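Local coordinates for Alr4995 protein (Nostoc sp., PDB 6LRF), which probably hydrolyses arginine through an N-terminal dihydrolase domain and converts ornithine through a C-terminal cyclodeaminase domain, as a bifunctional enzyme, at residues D153-S158 with V277-V283; Y282-R286 with A337-M343. One frame throughout, in Å; residues are numbered along the deposited sequence.

Contact 1. Residues D153-S158 with V277-V283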
ATOM      1  N   ASP B 153      -3.401 -49.871 -30.904  1.00 33.56           N
ATOM      2  CA  ASP B 153      -2.264 -50.679 -30.443  1.00 35.69           C
ATOM      3  C   ASP B 153      -0.946 -49.877 -30.417  1.00 36.95           C
ATOM      4  O   ASP B 153       0.024 -50.222 -31.099  1.00 35.91           O
ATOM      5  CB  ASP B 153      -2.120 -51.933 -31.330  1.00 43.42           C
ATOM      6  CG  ASP B 153      -1.543 -53.137 -30.576  1.00 42.70           C
ATOM      7  OD1 ASP B 153      -1.438 -53.081 -29.335  1.00 43.93           O
ATOM      8  OD2 ASP B 153      -1.211 -54.157 -31.226  1.00 52.47           O
ATOM      9  N   ILE B 154      -0.911 -48.815 -29.615  1.00 33.85           N
ATOM     10  CA  ILE B 154       0.213 -47.887 -29.620  1.00 29.31           C
ATOM     11  C   ILE B 154       0.396 -47.209 -28.263  1.00 30.52           C
ATOM     12  O   ILE B 154      -0.560 -47.100 -27.498  1.00 23.88           O
ATOM     13  CB  ILE B 154       0.033 -46.820 -30.721  1.00 26.57           C
ATOM     14  CG1 ILE B 154       1.340 -46.064 -30.946  1.00 23.84           C
ATOM     15  CG2 ILE B 154      -1.116 -45.875 -30.393  1.00 26.84           C
ATOM     16  CD1 ILE B 154       1.456 -45.424 -32.293  1.00 22.21           C
ATOM     17  N   GLU B 155       1.628 -46.789 -27.958  1.00 27.64           N
ATOM     18  CA  GLU B 155       1.916 -46.008 -26.751  1.00 29.83           C
ATOM     19  C   GLU B 155       1.370 -44.588 -26.880  1.00 25.58           C
ATOM     20  O   GLU B 155       1.719 -43.875 -27.816  1.00 25.03           O
ATOM     21  CB  GLU B 155       3.423 -45.943 -26.475  1.00 27.57           C
ATOM     22  CG  GLU B 155       3.787 -45.098 -25.249  1.00 32.99           C
ATOM     23  CD  GLU B 155       5.293 -44.965 -25.039  1.00 36.76           C
ATOM     24  OE1 GLU B 155       5.997 -44.545 -25.980  1.00 39.24           O
ATOM     25  OE2 GLU B 155       5.769 -45.280 -23.933  1.00 40.36           O
ATOM     26  N   VAL B 156       0.519 -44.183 -25.938  1.00 22.52           N
ATOM     27  CA  VAL B 156      -0.107 -42.857 -25.987  1.00 23.82           C
ATOM     28  C   VAL B 156       0.462 -41.948 -24.905  1.00 24.20           C
ATOM     29  O   VAL B 156       0.438 -42.287 -23.731  1.00 24.12           O
ATOM     30  CB  VAL B 156      -1.640 -42.949 -25.827  1.00 22.81           C
ATOM     31  CG1 VAL B 156      -2.269 -41.555 -25.695  1.00 18.65           C
ATOM     32  CG2 VAL B 156      -2.242 -43.687 -27.017  1.00 23.47           C
ATOM     33  N   LEU B 157       0.981 -40.799 -25.321  1.00 24.85           N
ATOM     34  CA  LEU B 157       1.536 -39.804 -24.410  1.00 26.63           C
ATOM     35  C   LEU B 157       0.595 -38.620 -24.255  1.00 25.06           C
ATOM     36  O   LEU B 157       0.330 -37.921 -25.230  1.00 25.41           O
ATOM     37  CB  LEU B 157       2.889 -39.319 -24.932  1.00 24.74           C
ATOM     38  CG  LEU B 157       3.957 -40.386 -25.143  1.00 25.03           C
ATOM     39  CD1 LEU B 157       5.257 -39.730 -25.566  1.00 26.83           C
ATOM     40  CD2 LEU B 157       4.144 -41.195 -23.870  1.00 30.43           C
ATOM     41  N   SER B 158       0.095 -38.382 -23.042  1.00 20.48           N
ATOM     42  CA  SER B 158      -0.916 -37.338 -22.840  1.00 20.43           C
ATOM     43  C   SER B 158      -0.295 -35.973 -22.589  1.00 26.17           C
ATOM     44  O   SER B 158       0.599 -35.843 -21.746  1.00 25.50           O
ATOM     45  CB  SER B 158      -1.835 -37.706 -21.671  1.00 24.16           C
ATOM     46  OG  SER B 158      -2.423 -38.984 -21.875  1.00 25.76           O
ATOM     47  N   VAL B 277       5.688 -51.278 -32.095  1.00 43.94           N
ATOM     48  CA  VAL B 277       4.685 -50.640 -31.236  1.00 40.18           C
ATOM     49  C   VAL B 277       3.633 -51.603 -30.667  1.00 43.31           C
ATOM     50  O   VAL B 277       3.342 -52.682 -31.219  1.00 40.04           O
ATOM     51  CB  VAL B 277       3.940 -49.486 -31.966  1.00 35.69           C
ATOM     52  CG1 VAL B 277       4.929 -48.550 -32.635  1.00 40.38           C
ATOM     53  CG2 VAL B 277       2.902 -50.013 -32.955  1.00 34.45           C
ATOM     54  N   HIS B 278       3.094 -51.196 -29.526  1.00 34.18           N
ATOM     55  CA  HIS B 278       2.002 -51.887 -28.880  1.00 35.51           C
ATOM     56  C   HIS B 278       1.348 -50.932 -27.894  1.00 35.83           C
ATOM     57  O   HIS B 278       1.964 -49.944 -27.467  1.00 29.58           O
ATOM     58  CB  HIS B 278       2.478 -53.170 -28.177  1.00 36.55           C
ATOM     59  CG  HIS B 278       3.468 -52.945 -27.075  1.00 39.30           C
ATOM     60  ND1 HIS B 278       4.799 -52.662 -27.310  1.00 43.09           N
ATOM     61  CD2 HIS B 278       3.328 -53.001 -25.727  1.00 38.87           C
ATOM     62  CE1 HIS B 278       5.432 -52.538 -26.154  1.00 44.17           C
ATOM     63  NE2 HIS B 278       4.561 -52.740 -25.179  1.00 42.38           N
ATOM     64  N   ALA B 279       0.094 -51.229 -27.566  1.00 31.56           N
ATOM     65  CA  ALA B 279      -0.702 -50.453 -26.627  1.00 34.13           C
ATOM     66  C   ALA B 279       0.039 -50.184 -25.327  1.00 34.91           C
ATOM     67  O   ALA B 279       0.490 -51.107 -24.641  1.00 31.26           O
ATOM     68  CB  ALA B 279      -2.012 -51.166 -26.329  1.00 29.11           C
ATOM     69  N   ASN B 280       0.156 -48.907 -24.996  1.00 32.82           N
ATOM     70  CA  ASN B 280       0.658 -48.519 -23.691  1.00 32.44           C
ATOM     71  C   ASN B 280      -0.023 -47.240 -23.205  1.00 31.30           C
ATOM     72  O   ASN B 280      -0.013 -46.231 -23.911  1.00 26.57           O
ATOM     73  CB  ASN B 280       2.164 -48.335 -23.754  1.00 32.23           C
ATOM     74  CG  ASN B 280       2.794 -48.358 -22.403  1.00 40.79           C
ATOM     75  OD1 ASN B 280       2.384 -49.129 -21.529  1.00 40.52           O
ATOM     76  ND2 ASN B 280       3.787 -47.498 -22.201  1.00 47.86           N
ATOM     77  N   VAL B 281      -0.635 -47.294 -22.019  1.00 32.57           N
ATOM     78  CA  VAL B 281      -1.291 -46.114 -21.442  1.00 35.93           C
ATOM     79  C   VAL B 281      -0.626 -45.723 -20.117  1.00 29.09           C
ATOM     80  O   VAL B 281      -0.286 -46.589 -19.304  1.00 28.02           O
ATOM     81  CB  VAL B 281      -2.837 -46.332 -21.208  1.00 34.35           C
ATOM     82  CG1 VAL B 281      -3.441 -47.212 -22.287  1.00 35.77           C
ATOM     83  CG2 VAL B 281      -3.144 -46.927 -19.838  1.00 38.66           C
ATOM     84  N   TYR B 282      -0.429 -44.423 -19.906  1.00 28.04           N
ATOM     85  CA  TYR B 282       0.045 -43.945 -18.607  1.00 30.79           C
ATOM     86  C   TYR B 282      -1.096 -43.346 -17.787  1.00 30.35           C
ATOM     87  O   TYR B 282      -0.956 -43.118 -16.579  1.00 27.42           O
ATOM     88  CB  TYR B 282       1.177 -42.933 -18.782  1.00 30.91           C
ATOM     89  CG  TYR B 282       2.370 -43.519 -19.488  1.00 39.70           C
ATOM     90  CD1 TYR B 282       3.326 -44.253 -18.796  1.00 44.55           C
ATOM     91  CD2 TYR B 282       2.527 -43.366 -20.852  1.00 36.41           C
ATOM     92  CE1 TYR B 282       4.419 -44.805 -19.447  1.00 38.73           C
ATOM     93  CE2 TYR B 282       3.610 -43.913 -21.512  1.00 41.23           C
ATOM     94  CZ  TYR B 282       4.554 -44.631 -20.807  1.00 47.48           C
ATOM     95  OH  TYR B 282       5.637 -45.170 -21.477  1.00 53.41           O
ATOM     96  N   VAL B 283      -2.231 -43.109 -18.444  1.00 28.13           N
ATOM     97  CA  VAL B 283      -3.419 -42.609 -17.767  1.00 20.60           C
ATOM     98  C   VAL B 283      -3.844 -43.587 -16.674  1.00 31.33           C
ATOM     99  O   VAL B 283      -3.910 -44.805 -16.892  1.00 28.19           O
ATOM    100  CB  VAL B 283      -4.570 -42.378 -18.767  1.00 25.21           C
ATOM    101  CG1 VAL B 283      -5.829 -41.898 -18.053  1.00 20.74           C
ATOM    102  CG2 VAL B 283      -4.132 -41.375 -19.839  1.00 21.87           C
TER

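Contact 2. Residues Y282-R286 with A337-M343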
ATOM      1  N   TYR B 282      -0.429 -44.423 -19.906  1.00 28.04           N
ATOM      2  CA  TYR B 282       0.045 -43.945 -18.607  1.00 30.79           C
ATOM      3  C   TYR B 282      -1.096 -43.346 -17.787  1.00 30.35           C
ATOM      4  O   TYR B 282      -0.956 -43.118 -16.579  1.00 27.42           O
ATOM      5  CB  TYR B 282       1.177 -42.933 -18.782  1.00 30.91           C
ATOM      6  CG  TYR B 282       2.370 -43.519 -19.488  1.00 39.70           C
ATOM      7  CD1 TYR B 282       3.326 -44.253 -18.796  1.00 44.55           C
ATOM      8  CD2 TYR B 282       2.527 -43.366 -20.852  1.00 36.41           C
ATOM      9  CE1 TYR B 282       4.419 -44.805 -19.447  1.00 38.73           C
ATOM     10  CE2 TYR B 282       3.610 -43.913 -21.512  1.00 41.23           C
ATOM     11  CZ  TYR B 282       4.554 -44.631 -20.807  1.00 47.48           C
ATOM     12  OH  TYR B 282       5.637 -45.170 -21.477  1.00 53.41           O
ATOM     13  N   VAL B 283      -2.231 -43.109 -18.444  1.00 28.13           N
ATOM     14  CA  VAL B 283      -3.419 -42.609 -17.767  1.00 20.60           C
ATOM     15  C   VAL B 283      -3.844 -43.587 -16.674  1.00 31.33           C
ATOM     16  O   VAL B 283      -3.910 -44.805 -16.892  1.00 28.19           O
ATOM     17  CB  VAL B 283      -4.570 -42.378 -18.767  1.00 25.21           C
ATOM     18  CG1 VAL B 283      -5.829 -41.898 -18.053  1.00 20.74           C
ATOM     19  CG2 VAL B 283      -4.132 -41.375 -19.839  1.00 21.87           C
ATOM     20  N   GLU B 284      -4.091 -43.041 -15.484  1.00 26.51           N
ATOM     21  CA  GLU B 284      -4.529 -43.814 -14.325  1.00 29.02           C
ATOM     22  C   GLU B 284      -5.879 -43.336 -13.798  1.00 27.75           C
ATOM     23  O   GLU B 284      -6.257 -42.183 -13.982  1.00 22.62           O
ATOM     24  CB  GLU B 284      -3.512 -43.720 -13.195  1.00 28.86           C
ATOM     25  CG  GLU B 284      -2.245 -44.477 -13.432  1.00 33.81           C
ATOM     26  CD  GLU B 284      -1.307 -44.369 -12.251  1.00 36.16           C
ATOM     27  OE1 GLU B 284      -1.650 -43.642 -11.284  1.00 37.50           O
ATOM     28  OE2 GLU B 284      -0.245 -45.022 -12.278  1.00 38.28           O
ATOM     29  N   SER B 285      -6.579 -44.238 -13.123  1.00 29.51           N
ATOM     30  CA  SER B 285      -7.915 -43.978 -12.622  1.00 29.86           C
ATOM     31  C   SER B 285      -8.054 -44.564 -11.242  1.00 31.84           C
ATOM     32  O   SER B 285      -7.430 -45.571 -10.922  1.00 32.33           O
ATOM     33  CB  SER B 285      -8.974 -44.571 -13.547  1.00 32.85           C
ATOM     34  OG  SER B 285      -9.343 -43.634 -14.539  1.00 41.60           O
ATOM     35  N   ARG B 286      -8.899 -43.926 -10.440  1.00 30.67           N
ATOM     36  CA  ARG B 286      -9.083 -44.289  -9.049  1.00 31.62           C
ATOM     37  C   ARG B 286     -10.442 -43.759  -8.612  1.00 32.67           C
ATOM     38  O   ARG B 286     -10.789 -42.621  -8.902  1.00 32.98           O
ATOM     39  CB  ARG B 286      -7.952 -43.705  -8.205  1.00 32.83           C
ATOM     40  CG  ARG B 286      -7.893 -44.167  -6.775  1.00 37.62           C
ATOM     41  CD  ARG B 286      -6.528 -43.856  -6.206  1.00 41.30           C
ATOM     42  NE  ARG B 286      -6.506 -43.911  -4.749  1.00 49.82           N
ATOM     43  CZ  ARG B 286      -5.389 -43.913  -4.027  1.00 47.51           C
ATOM     44  NH1 ARG B 286      -4.215 -43.880  -4.647  1.00 46.37           N
ATOM     45  NH2 ARG B 286      -5.440 -43.956  -2.694  1.00 49.39           N
ATOM     46  N   ALA B 337      -5.912 -39.283 -14.035  1.00 18.70           N
ATOM     47  CA  ALA B 337      -4.688 -38.504 -14.168  1.00 21.16           C
ATOM     48  C   ALA B 337      -3.884 -39.011 -15.364  1.00 20.66           C
ATOM     49  O   ALA B 337      -3.988 -40.179 -15.724  1.00 25.09           O
ATOM     50  CB  ALA B 337      -3.859 -38.598 -12.889  1.00 19.79           C
ATOM     51  N   PRO B 338      -3.083 -38.140 -15.986  1.00 18.83           N
ATOM     52  CA  PRO B 338      -2.333 -38.538 -17.183  1.00 19.94           C
ATOM     53  C   PRO B 338      -1.104 -39.408 -16.868  1.00 28.12           C
ATOM     54  O   PRO B 338      -0.529 -40.033 -17.770  1.00 27.04           O
ATOM     55  CB  PRO B 338      -1.916 -37.191 -17.784  1.00 22.95           C
ATOM     56  CG  PRO B 338      -1.812 -36.266 -16.557  1.00 22.65           C
ATOM     57  CD  PRO B 338      -2.947 -36.697 -15.689  1.00 22.46           C
ATOM     58  N   SER B 339      -0.699 -39.439 -15.603  1.00 26.62           N
ATOM     59  CA  SER B 339       0.476 -40.198 -15.175  1.00 25.02           C
ATOM     60  C   SER B 339       0.394 -40.450 -13.683  1.00 28.51           C
ATOM     61  O   SER B 339      -0.430 -39.836 -12.986  1.00 22.37           O
ATOM     62  CB  SER B 339       1.760 -39.442 -15.482  1.00 24.61           C
ATOM     63  OG  SER B 339       1.918 -38.396 -14.538  1.00 29.29           O
ATOM     64  N   HIS B 340       1.261 -41.324 -13.183  1.00 28.55           N
ATOM     65  CA  HIS B 340       1.283 -41.627 -11.758  1.00 27.21           C
ATOM     66  C   HIS B 340       1.681 -40.408 -10.945  1.00 26.33           C
ATOM     67  O   HIS B 340       1.122 -40.142  -9.872  1.00 27.24           O
ATOM     68  CB  HIS B 340       2.240 -42.782 -11.445  1.00 31.76           C
ATOM     69  CG  HIS B 340       2.099 -43.306 -10.047  1.00 34.85           C
ATOM     70  ND1 HIS B 340       0.879 -43.665  -9.507  1.00 39.83           N
ATOM     71  CD2 HIS B 340       3.017 -43.525  -9.076  1.00 36.39           C
ATOM     72  CE1 HIS B 340       1.053 -44.084  -8.267  1.00 38.37           C
ATOM     73  NE2 HIS B 340       2.342 -44.008  -7.980  1.00 35.83           N
ATOM     74  N   GLU B 341       2.649 -39.664 -11.455  1.00 26.83           N
ATOM     75  CA  GLU B 341       3.125 -38.479 -10.764  1.00 27.24           C
ATOM     76  C   GLU B 341       1.984 -37.493 -10.518  1.00 26.04           C
ATOM     77  O   GLU B 341       1.826 -36.974  -9.410  1.00 25.79           O
ATOM     78  CB  GLU B 341       4.232 -37.832 -11.574  1.00 27.03           C
ATOM     79  CG  GLU B 341       4.674 -36.480 -11.070  1.00 31.51           C
ATOM     80  CD  GLU B 341       5.495 -35.747 -12.113  1.00 44.10           C
ATOM     81  OE1 GLU B 341       5.825 -36.382 -13.146  1.00 48.08           O
ATOM     82  OE2 GLU B 341       5.813 -34.551 -11.907  1.00 40.56           O
ATOM     83  N   VAL B 342       1.164 -37.251 -11.538  1.00 24.83           N
ATOM     84  CA  VAL B 342       0.078 -36.276 -11.391  1.00 22.95           C
ATOM     85  C   VAL B 342      -1.013 -36.844 -10.471  1.00 22.00           C
ATOM     86  O   VAL B 342      -1.602 -36.117  -9.655  1.00 23.67           O
ATOM     87  CB  VAL B 342      -0.522 -35.860 -12.761  1.00 24.40           C
ATOM     88  CG1 VAL B 342      -1.774 -35.000 -12.571  1.00 22.07           C
ATOM     89  CG2 VAL B 342       0.518 -35.117 -13.601  1.00 29.26           C
HETATM   90  N   MSE B 343      -1.271 -38.146 -10.591  1.00 22.62           N
HETATM   91  CA  MSE B 343      -2.208 -38.831  -9.693  1.00 21.45           C
HETATM   92  C   MSE B 343      -1.806 -38.688  -8.213  1.00 22.37           C
HETATM   93  O   MSE B 343      -2.652 -38.475  -7.347  1.00 23.97           O
HETATM   94  CB  MSE B 343      -2.311 -40.317 -10.050  1.00 23.45           C
HETATM   95  CG  MSE B 343      -3.277 -41.083  -9.148  1.00 28.25           C
HETATM   96 SE   MSE B 343      -5.156 -40.375  -9.230  1.00 55.67          SE
HETATM   97  CE  MSE B 343      -5.858 -41.497 -10.714  1.00 32.07           C
TER

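Contact 1. Residues D153-S158 with V277-V283
Glu155 OE2 receives the hydroxyl of Tyr282, OH to OE2 2.5 Å, a very short hydrogen bond, with OE2 at the ring edge, near its plane. The same oxygen takes a weak bond from Asn280 ND2, 3.4 Å away, as Glu155 and Asn280 run side by side with carboxylate and amide planes 34° apart. Glu155 reaches them because CG stands anti to the backbone N (chi1 178°) and the chain continues extended; its OE1 pairs with Arg199, which also bonds weakly to the Tyr282 hydroxyl. Val156 N donates to Asn280 O (2.9 Å), almost in line with the C=O bond, and Asn280 N reaches Ile154 O at 3.2 Å from well above the carbonyl plane. Just past helix 145-152, Asp153 OD1 accepts from Ala279 N (3.0 Å), above its carboxylate plane. Packing is lighter: Leu157 CD2 lies 3.6 Å from Tyr282 CE2, and Val283 CG2 rests near Ser158 OG, itself bonded to His145. This short parallel pairing joins strand 155-160, in the GME-family part of the chain, to the start of strand 280-292. Three donors share Glu155, two on one oxygen and Arg199 on the other, which probably stabilises its negative charge and fixes the tyrosine ring.

Contact 2. Residues Y282-R286 with A337-M343
Ala337 closes strand 329-337 against Glu284 in an antiparallel hydrogen-bonded pair: Glu284 N gives to Ala337 O, and Ala337 N returns the bond to Glu284 O, both 2.9 Å. Ala337 O also receives a CA-H...O contact from Val283 CA at 3.2 Å. At Pro338 the two chains stop pairing, and its carbonyl oxygen lies 3.5 Å from Tyr282 CB. Ser339 then brings its CA close to Tyr282 O and serves as N-cap of helix 340-352, its OG accepting from Val342 N. His340, in the first turn, donates from ND1 to the syn lone pair of Glu284 OE1 (3.1 Å, N-H...O angle 169°). The oxygen lies in the imidazole plane, although carboxylate and ring are turned 58° apart; the other ring nitrogen, NE2, bonds to Asp436. A leucine in place of Glu284 would probably leave His340 ND1 without its acceptor and the imidazole freer to turn about its bond from NE2 to Asp436. One turn on, selenomethionine Met343 bends at chi2 and chi3, which carries CE back over the strand, 3.4 Å from Glu284 O and 3.9 Å from Arg286 CB. The start of helix 340-352 is thus tied to strand 280-292, while Pro338 packs on Ser158 of strand 155-160, Val283 and Pro338 both touch Leu142, and Glu341 and Val342 touch Tyr191 of helix 190-199.

Contacts 1 and 2 follow one another along strand 280-292, sharing Tyr282 and Val283, with centres about 13 Å apart. In one mixed sheet this strand runs parallel to 155-160 on one side and antiparallel to 329-337 on the other. The two contacts also touch directly, Ser158 CB to Pro338 CB at 3.9 Å. Contact 1 is partly buried, and its Glu155 is shared with an arginine; contact 2 is a surface contact, though its centre lies nearer the middle of the chain (about 16 Å against 21 Å), and its Glu284 meets a histidine. Contact 2 has one antiparallel hydrogen-bonded pair with both bonds made; contact 1 adds more side-chain bonds to a weakly bonded parallel strand.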